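Local structure of BRIC1 (Synthetic construct, 6FF6) at residues M37-L41 and A56-A61; F73-A79 and M115-Y119; A79-M83 and D110-R114. The protein has no known natural role, having been computationally designed as a repeat protein with a novel, corrugated, all-helical architecture. All coordinates share one frame; numbering follows the deposited sequence.

Contact 1. Residues M37-L41 and A56-A61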
loop_
_atom_site.group_PDB
_atom_site.type_symbol
_atom_site.label_atom_id
_atom_site.label_comp_id
_atom_site.label_asym_id
_atom_site.label_seq_id
_atom_site.Cartn_x
_atom_site.Cartn_y
_atom_site.Cartn_z
ATOM N N MET A 37 25.812 -8.072 3.523
ATOM C CA MET A 37 26.128 -7.333 2.303
ATOM C C MET A 37 27.083 -6.207 2.589
ATOM O O MET A 37 28.055 -6.039 1.850
ATOM C CB MET A 37 24.861 -6.722 1.720
ATOM C CG MET A 37 24.150 -7.604 0.764
ATOM S SD MET A 37 23.034 -6.652 -0.280
ATOM C CE MET A 37 24.105 -5.331 -0.743
ATOM N N GLU A 38 26.793 -5.428 3.656
ATOM C CA GLU A 38 27.607 -4.297 4.100
ATOM C C GLU A 38 29.076 -4.729 4.381
ATOM O O GLU A 38 30.023 -4.077 3.924
ATOM C CB GLU A 38 26.970 -3.691 5.364
ATOM C CG GLU A 38 27.814 -2.631 6.055
ATOM C CD GLU A 38 27.604 -1.193 5.635
ATOM O OE1 GLU A 38 26.444 -0.797 5.379
ATOM O OE2 GLU A 38 28.609 -0.450 5.592
ATOM N N GLN A 39 29.246 -5.824 5.131
ATOM C CA GLN A 39 30.561 -6.314 5.460
ATOM C C GLN A 39 31.308 -6.805 4.219
ATOM O O GLN A 39 32.494 -6.496 4.070
ATOM C CB GLN A 39 30.486 -7.387 6.548
ATOM C CG GLN A 39 31.864 -7.791 7.106
ATOM C CD GLN A 39 32.578 -6.705 7.904
ATOM O OE1 GLN A 39 32.072 -6.220 8.921
ATOM N NE2 GLN A 39 33.782 -6.320 7.479
ATOM N N HIS A 40 30.622 -7.550 3.328
ATOM C CA HIS A 40 31.228 -8.051 2.090
ATOM C C HIS A 40 31.614 -6.894 1.171
ATOM O O HIS A 40 32.658 -6.948 0.565
ATOM C CB HIS A 40 30.297 -9.019 1.339
ATOM C CG HIS A 40 29.972 -10.273 2.076
ATOM N ND1 HIS A 40 30.971 -11.075 2.650
ATOM C CD2 HIS A 40 28.769 -10.845 2.307
ATOM C CE1 HIS A 40 30.339 -12.095 3.205
ATOM N NE2 HIS A 40 29.012 -11.999 3.032
ATOM N N LEU A 41 30.793 -5.859 1.077
ATOM C CA LEU A 41 31.110 -4.702 0.252
ATOM C C LEU A 41 32.359 -4.000 0.764
ATOM O O LEU A 41 33.204 -3.577 -0.021
ATOM C CB LEU A 41 29.939 -3.718 0.220
ATOM C CG LEU A 41 28.807 -4.062 -0.726
ATOM C CD1 LEU A 41 27.557 -3.256 -0.394
ATOM C CD2 LEU A 41 29.231 -3.910 -2.181
ATOM N N ALA A 56 28.549 -13.497 -2.876
ATOM C CA ALA A 56 27.883 -13.348 -1.574
ATOM C C ALA A 56 26.936 -12.159 -1.587
ATOM O O ALA A 56 25.787 -12.299 -1.177
ATOM C CB ALA A 56 28.907 -13.188 -0.461
ATOM N N ILE A 57 27.390 -11.006 -2.101
ATOM C CA ILE A 57 26.564 -9.803 -2.189
ATOM C C ILE A 57 25.395 -10.059 -3.138
ATOM O O ILE A 57 24.258 -9.675 -2.864
ATOM C CB ILE A 57 27.419 -8.593 -2.619
ATOM C CG1 ILE A 57 28.505 -8.299 -1.591
ATOM C CG2 ILE A 57 26.536 -7.377 -2.783
ATOM C CD1 ILE A 57 29.724 -7.626 -2.131
ATOM N N PHE A 58 25.672 -10.745 -4.233
ATOM C CA PHE A 58 24.659 -11.102 -5.203
ATOM C C PHE A 58 23.596 -12.018 -4.593
ATOM O O PHE A 58 22.418 -11.771 -4.783
ATOM C CB PHE A 58 25.318 -11.760 -6.421
ATOM C CG PHE A 58 24.310 -12.094 -7.484
ATOM C CD1 PHE A 58 23.849 -11.113 -8.359
ATOM C CD2 PHE A 58 23.779 -13.377 -7.581
ATOM C CE1 PHE A 58 22.877 -11.414 -9.317
ATOM C CE2 PHE A 58 22.807 -13.674 -8.541
ATOM C CZ PHE A 58 22.350 -12.689 -9.390
ATOM N N ARG A 59 24.005 -13.060 -3.860
ATOM C CA ARG A 59 23.094 -14.016 -3.209
ATOM C C ARG A 59 22.172 -13.338 -2.232
ATOM O O ARG A 59 20.980 -13.652 -2.197
ATOM C CB ARG A 59 23.885 -15.079 -2.456
ATOM C CG ARG A 59 24.430 -16.178 -3.324
ATOM C CD ARG A 59 25.662 -16.730 -2.669
ATOM N NE ARG A 59 26.440 -17.520 -3.607
ATOM C CZ ARG A 59 27.058 -18.647 -3.295
ATOM N NH1 ARG A 59 27.027 -19.106 -2.052
ATOM N NH2 ARG A 59 27.709 -19.330 -4.226
ATOM N N ALA A 60 22.721 -12.422 -1.419
ATOM C CA ALA A 60 21.944 -11.680 -0.432
ATOM C C ALA A 60 20.944 -10.780 -1.147
ATOM O O ALA A 60 19.785 -10.744 -0.754
ATOM C CB ALA A 60 22.865 -10.862 0.448
ATOM N N ALA A 61 21.362 -10.110 -2.227
ATOM C CA ALA A 61 20.467 -9.246 -3.024
ATOM C C ALA A 61 19.369 -10.078 -3.698
ATOM O O ALA A 61 18.213 -9.713 -3.657
ATOM C CB ALA A 61 21.264 -8.470 -4.068
#
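Ile57 divides its two branches among Met37, His40 and Leu41 of the facing helix. Its CG1 is placed anti to the carbonyl carbon (chi1 -62°), which sends that arm toward the 37-41 turn: CG1 sits 3.5 Å from His40 CB, and CD1 beyond it reaches Leu41 CD2 at 3.7 Å, the two side chains crossing at about a right angle. The other branch, CG2, meets Met37 CE at 3.8 Å, again with the side chains nearly perpendicular. A bend at the last torsion (chi3 47°) turns Met37 CE back onto this methyl; nearer the backbone, Met37 CG rests 3.5 Å from Ala60 CB. These residues join helices 23-42 and 51-71, consecutive antiparallel members of the Hpt-like four-helix bundle, whose segments here cross at -158° with axes 9.4 Å apart. Toward the margin the contact turns aromatic: the methyl of Ala56 lies over one face of the His40 imidazole in a CH-pi contact, CB 3.8 Å from the ring centroid and shifted toward the rim beside CD2 and NE2. On the inner side, Leu41 continues onto Phe105 and Leu106 of helix 99-121, and Ile57 onto Leu87 of helix 74-92.

Contact 2. Residues F73-A79 and M115-Y119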
loop_
_atom_site.group_PDB
_atom_site.type_symbol
_atom_site.label_atom_id
_atom_site.label_comp_id
_atom_site.label_asym_id
_atom_site.label_seq_id
_atom_site.Cartn_x
_atom_site.Cartn_y
_atom_site.Cartn_z
ATOM N N PHE A 73 6.653 -5.342 -2.564
ATOM C CA PHE A 73 7.513 -4.229 -2.147
ATOM C C PHE A 73 8.259 -3.694 -3.385
ATOM O O PHE A 73 9.437 -3.968 -3.608
ATOM C CB PHE A 73 8.447 -4.651 -1.003
ATOM C CG PHE A 73 7.785 -5.169 0.265
ATOM C CD1 PHE A 73 6.453 -4.882 0.548
ATOM C CD2 PHE A 73 8.506 -5.918 1.192
ATOM C CE1 PHE A 73 5.853 -5.347 1.720
ATOM C CE2 PHE A 73 7.904 -6.381 2.365
ATOM C CZ PHE A 73 6.587 -6.086 2.622
ATOM N N THR A 74 7.509 -2.949 -4.213
ATOM C CA THR A 74 7.950 -2.471 -5.516
ATOM C C THR A 74 9.150 -1.535 -5.464
ATOM O O THR A 74 10.068 -1.701 -6.275
ATOM C CB THR A 74 6.800 -1.896 -6.314
ATOM O OG1 THR A 74 6.032 -1.031 -5.487
ATOM C CG2 THR A 74 5.916 -2.991 -6.878
ATOM N N MET A 75 9.181 -0.605 -4.507
ATOM C CA MET A 75 10.316 0.310 -4.391
ATOM C C MET A 75 11.568 -0.464 -4.042
ATOM O O MET A 75 12.638 -0.170 -4.559
ATOM C CB MET A 75 10.036 1.353 -3.310
ATOM C CG MET A 75 8.813 2.155 -3.551
ATOM S SD MET A 75 9.240 3.496 -4.610
ATOM C CE MET A 75 8.931 4.805 -3.532
ATOM N N LEU A 76 11.426 -1.481 -3.174
ATOM C CA LEU A 76 12.531 -2.335 -2.767
ATOM C C LEU A 76 12.981 -3.190 -3.973
ATOM O O LEU A 76 14.181 -3.273 -4.238
ATOM C CB LEU A 76 12.107 -3.203 -1.570
ATOM C CG LEU A 76 13.160 -4.133 -0.969
ATOM C CD1 LEU A 76 14.380 -3.355 -0.525
ATOM C CD2 LEU A 76 12.582 -4.893 0.179
ATOM N N GLN A 77 12.008 -3.784 -4.709
ATOM C CA GLN A 77 12.205 -4.611 -5.906
ATOM C C GLN A 77 13.090 -3.879 -6.908
ATOM O O GLN A 77 14.074 -4.439 -7.379
ATOM C CB GLN A 77 10.848 -4.894 -6.573
ATOM C CG GLN A 77 10.323 -6.309 -6.404
ATOM C CD GLN A 77 8.889 -6.430 -6.880
ATOM O OE1 GLN A 77 8.026 -5.603 -6.572
ATOM N NE2 GLN A 77 8.592 -7.478 -7.632
ATOM N N TYR A 78 12.759 -2.613 -7.187
ATOM C CA TYR A 78 13.486 -1.774 -8.118
ATOM C C TYR A 78 14.910 -1.455 -7.644
ATOM O O TYR A 78 15.855 -1.578 -8.421
ATOM C CB TYR A 78 12.665 -0.523 -8.449
ATOM C CG TYR A 78 11.696 -0.760 -9.599
ATOM C CD1 TYR A 78 12.144 -0.818 -10.918
ATOM C CD2 TYR A 78 10.333 -0.935 -9.367
ATOM C CE1 TYR A 78 11.261 -1.040 -11.980
ATOM C CE2 TYR A 78 9.437 -1.147 -10.422
ATOM C CZ TYR A 78 9.906 -1.206 -11.727
ATOM O OH TYR A 78 9.031 -1.432 -12.773
ATOM N N ALA A 79 15.063 -1.131 -6.367
ATOM C CA ALA A 79 16.363 -0.888 -5.710
ATOM C C ALA A 79 17.254 -2.143 -5.756
ATOM O O ALA A 79 18.463 -2.015 -5.955
ATOM C CB ALA A 79 16.151 -0.469 -4.253
ATOM N N MET A 115 14.375 1.454 1.698
ATOM C CA MET A 115 13.175 0.897 1.073
ATOM C C MET A 115 12.573 -0.189 1.943
ATOM O O MET A 115 11.367 -0.206 2.177
ATOM C CB MET A 115 13.469 0.405 -0.360
ATOM C CG MET A 115 13.743 1.555 -1.348
ATOM S SD MET A 115 12.467 2.871 -1.346
ATOM C CE MET A 115 13.262 4.155 -0.315
ATOM N N LEU A 116 13.416 -1.031 2.506
ATOM C CA LEU A 116 12.985 -2.081 3.411
ATOM C C LEU A 116 12.319 -1.450 4.603
ATOM O O LEU A 116 11.220 -1.861 4.953
ATOM C CB LEU A 116 14.175 -2.922 3.861
ATOM C CG LEU A 116 13.855 -4.142 4.708
ATOM C CD1 LEU A 116 13.091 -5.208 3.907
ATOM C CD2 LEU A 116 15.115 -4.686 5.386
ATOM N N ASP A 117 12.933 -0.404 5.179
ATOM C CA ASP A 117 12.399 0.309 6.334
ATOM C C ASP A 117 11.113 1.067 6.030
ATOM O O ASP A 117 10.297 1.256 6.943
ATOM C CB ASP A 117 13.475 1.202 6.955
ATOM C CG ASP A 117 14.569 0.391 7.673
ATOM O OD1 ASP A 117 14.283 -0.742 8.120
ATOM O OD2 ASP A 117 15.708 0.890 7.784
ATOM N N TYR A 118 10.917 1.487 4.739
ATOM C CA TYR A 118 9.705 2.146 4.300
ATOM C C TYR A 118 8.554 1.168 4.500
ATOM O O TYR A 118 7.610 1.468 5.224
ATOM C CB TYR A 118 9.822 2.581 2.817
ATOM C CG TYR A 118 8.498 2.978 2.190
ATOM C CD1 TYR A 118 7.842 4.146 2.578
ATOM C CD2 TYR A 118 7.863 2.147 1.270
ATOM C CE1 TYR A 118 6.597 4.489 2.049
ATOM C CE2 TYR A 118 6.616 2.484 0.728
ATOM C CZ TYR A 118 5.979 3.647 1.138
ATOM O OH TYR A 118 4.738 3.980 0.646
ATOM N N TYR A 119 8.684 -0.023 3.910
ATOM C CA TYR A 119 7.710 -1.102 3.970
ATOM C C TYR A 119 7.564 -1.687 5.332
ATOM O O TYR A 119 6.478 -2.133 5.674
ATOM C CB TYR A 119 8.015 -2.181 2.934
ATOM C CG TYR A 119 7.838 -1.691 1.512
ATOM C CD1 TYR A 119 6.570 -1.477 0.979
ATOM C CD2 TYR A 119 8.937 -1.396 0.713
ATOM C CE1 TYR A 119 6.400 -1.008 -0.323
ATOM C CE2 TYR A 119 8.781 -0.906 -0.587
ATOM C CZ TYR A 119 7.508 -0.729 -1.107
ATOM O OH TYR A 119 7.333 -0.294 -2.397
#
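Tyr119 reaches from helix 99-121 to the very start of helix 74-92, where its ring lies against Phe73 and its hydroxyl meets the first turn. The two antiparallel helices are neighbours in the Hpt-like four-helix bundle, and Phe73 holds the N-cap position of helix 74-92. The aromatic contact is an offset stack, centroids 4.6 Å apart and planes turned by only 18°. The side chains run in opposite directions, so each ring is displaced over the other's root: Phe73 CB lies over the centre of the Tyr119 ring, and Tyr119 CB over the centre of the Phe73 ring, a reciprocal pair of CH-pi contacts. On the opposite face of the Tyr119 ring lies CD2 of the adjacent Tyr118, leaving the phenol held between two aromatic residues. Phe73 in turn makes an edge-to-face contact with Tyr23.

Apolar packing continues down the pair. Met115 CB lies 3.9 Å from Leu76 CD1, and Met115, folded at chi2 (-51°), brings its SD to 3.5 Å from Met75 CB. Leu76 and Leu116 run alongside each other in the same direction, Leu76 CD2 3.8 Å from Leu116 CD1. Beyond the methionines the second subunit closes in, its Ala129 against Met75 and its Asp132 against Met115.

The polar element is the phenol oxygen, with two donors in the first turn of helix 74-92. Tyr119 OH takes a weak bond from Thr74 OG1 at 3.4 Å and a nearly straight one from Met75 N at 2.8 Å, N-H...O 166°.

Contact 3. Residues A79-M83 and D110-R114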
loop_
_atom_site.group_PDB
_atom_site.type_symbol
_atom_site.label_atom_id
_atom_site.label_comp_id
_atom_site.label_asym_id
_atom_site.label_seq_id
_atom_site.Cartn_x
_atom_site.Cartn_y
_atom_site.Cartn_z
ATOM N N ALA A 79 15.063 -1.131 -6.367
ATOM C CA ALA A 79 16.363 -0.888 -5.710
ATOM C C ALA A 79 17.254 -2.143 -5.756
ATOM O O ALA A 79 18.463 -2.015 -5.955
ATOM C CB ALA A 79 16.151 -0.469 -4.253
ATOM N N VAL A 80 16.661 -3.341 -5.584
ATOM C CA VAL A 80 17.381 -4.612 -5.608
ATOM C C VAL A 80 17.783 -4.955 -7.037
ATOM O O VAL A 80 18.938 -5.330 -7.253
ATOM C CB VAL A 80 16.579 -5.756 -4.946
ATOM C CG1 VAL A 80 17.336 -7.061 -5.014
ATOM C CG2 VAL A 80 16.255 -5.428 -3.504
ATOM N N GLU A 81 16.854 -4.808 -8.016
ATOM C CA GLU A 81 17.130 -5.075 -9.446
ATOM C C GLU A 81 18.355 -4.278 -9.883
ATOM O O GLU A 81 19.215 -4.788 -10.593
ATOM C CB GLU A 81 15.955 -4.652 -10.348
ATOM C CG GLU A 81 14.698 -5.510 -10.309
ATOM C CD GLU A 81 13.568 -5.002 -11.201
ATOM O OE1 GLU A 81 13.864 -4.666 -12.373
ATOM O OE2 GLU A 81 12.395 -4.945 -10.751
ATOM N N LEU A 82 18.428 -3.028 -9.442
ATOM C CA LEU A 82 19.494 -2.115 -9.781
ATOM C C LEU A 82 20.800 -2.563 -9.240
ATOM O O LEU A 82 21.755 -2.618 -9.996
ATOM C CB LEU A 82 19.129 -0.711 -9.321
ATOM C CG LEU A 82 19.833 0.463 -9.964
ATOM C CD1 LEU A 82 19.525 0.566 -11.440
ATOM C CD2 LEU A 82 19.357 1.719 -9.325
ATOM N N MET A 83 20.852 -2.975 -7.971
ATOM C CA MET A 83 22.096 -3.498 -7.429
ATOM C C MET A 83 22.473 -4.825 -8.131
ATOM O O MET A 83 23.610 -5.012 -8.551
ATOM C CB MET A 83 22.066 -3.658 -5.911
ATOM C CG MET A 83 23.414 -4.146 -5.378
ATOM S SD MET A 83 23.943 -3.338 -3.891
ATOM C CE MET A 83 25.515 -3.893 -3.799
ATOM N N ASP A 110 22.313 0.942 0.909
ATOM C CA ASP A 110 21.598 1.837 1.826
ATOM C C ASP A 110 20.204 2.121 1.336
ATOM O O ASP A 110 19.286 2.199 2.163
ATOM C CB ASP A 110 22.346 3.148 2.003
ATOM C CG ASP A 110 23.635 3.015 2.773
ATOM O OD1 ASP A 110 23.753 2.048 3.597
ATOM O OD2 ASP A 110 24.529 3.877 2.578
ATOM N N LEU A 111 20.043 2.251 -0.003
ATOM C CA LEU A 111 18.741 2.443 -0.626
ATOM C C LEU A 111 17.849 1.245 -0.334
ATOM O O LEU A 111 16.745 1.433 0.181
ATOM C CB LEU A 111 18.851 2.684 -2.130
ATOM C CG LEU A 111 17.521 3.006 -2.802
ATOM C CD1 LEU A 111 16.791 4.213 -2.101
ATOM C CD2 LEU A 111 17.705 3.124 -4.314
ATOM N N MET A 112 18.361 0.019 -0.575
ATOM C CA MET A 112 17.684 -1.235 -0.217
ATOM C C MET A 112 17.259 -1.230 1.285
ATOM O O MET A 112 16.149 -1.628 1.616
ATOM C CB MET A 112 18.601 -2.419 -0.488
ATOM C CG MET A 112 18.712 -2.742 -1.929
ATOM S SD MET A 112 19.964 -4.004 -2.243
ATOM C CE MET A 112 19.177 -5.425 -1.578
ATOM N N GLN A 113 18.141 -0.755 2.178
ATOM C CA GLN A 113 17.842 -0.650 3.600
ATOM C C GLN A 113 16.713 0.354 3.826
ATOM O O GLN A 113 15.775 0.039 4.550
ATOM C CB GLN A 113 19.093 -0.259 4.397
ATOM C CG GLN A 113 18.849 -0.191 5.903
ATOM C CD GLN A 113 18.588 -1.558 6.502
ATOM O OE1 GLN A 113 19.471 -2.423 6.517
ATOM N NE2 GLN A 113 17.373 -1.782 7.006
ATOM N N ARG A 114 16.790 1.539 3.199
ATOM C CA ARG A 114 15.772 2.605 3.339
ATOM C C ARG A 114 14.399 2.180 2.832
ATOM O O ARG A 114 13.392 2.473 3.486
ATOM C CB ARG A 114 16.228 3.933 2.697
ATOM C CG ARG A 114 17.255 4.667 3.603
ATOM C CD ARG A 114 17.667 6.059 3.152
ATOM N NE ARG A 114 18.010 6.093 1.730
ATOM C CZ ARG A 114 19.238 6.192 1.234
ATOM N NH1 ARG A 114 20.283 6.304 2.047
ATOM N NH2 ARG A 114 19.431 6.207 -0.081
#
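In the middle of the antiparallel pair formed by helices 74-92 and 99-121, Met112 lies across Val80 at about a right angle. With chi1 at -75° and the next torsion extended, the sulfur is carried out toward the facing helix; the bend at chi3 (71°) then brings the terminal methyl onto valine, Met112 CE to Val80 CG2 3.5 Å. CG2 is the nearer of the two valine methyls. About one turn on from Val80, Met83 adds a looser contact, Met83 CB to Met112 SD 4.2 Å. This cluster belongs to the hydrophobic core of the Hpt-like four-helix bundle: Ile64 of helix 51-71 touches both Val80 and Met112, and Leu34 of helix 23-42 packs on Met112. On the flank turned to the second subunit the partner changes. Here the branched end of Leu111 lies against Ala79 CB, with Leu111 CG 4.0 Å and Leu111 CD2 3.9 Å from that methyl. Met133 of the second subunit packs on Ala79. Asp132 of the second subunit packs on Leu111 and, through its OD1, forms an intersubunit salt bridge with Arg114 NH2.

In the fold
From the N terminus, helix 23-42 runs out and the chain turns back into helix 51-71; contact 1 closes this first, short loop before the other two open. The chain then reverses again into helix 74-92 and returns as helix 99-121. Contact 2 closes that longer hairpin near its open end, and contact 3 is nested inside it, closer to the turn, the two sharing Ala79. Contacts 1 and 3 meet in the core, where Met83 CE touches Met37, Ile57 and Leu41, tying the first hairpin to the second. Contacts 1 and 2 do not touch, their centres about 17 Å apart. Contacts 2 and 3 also face the second subunit.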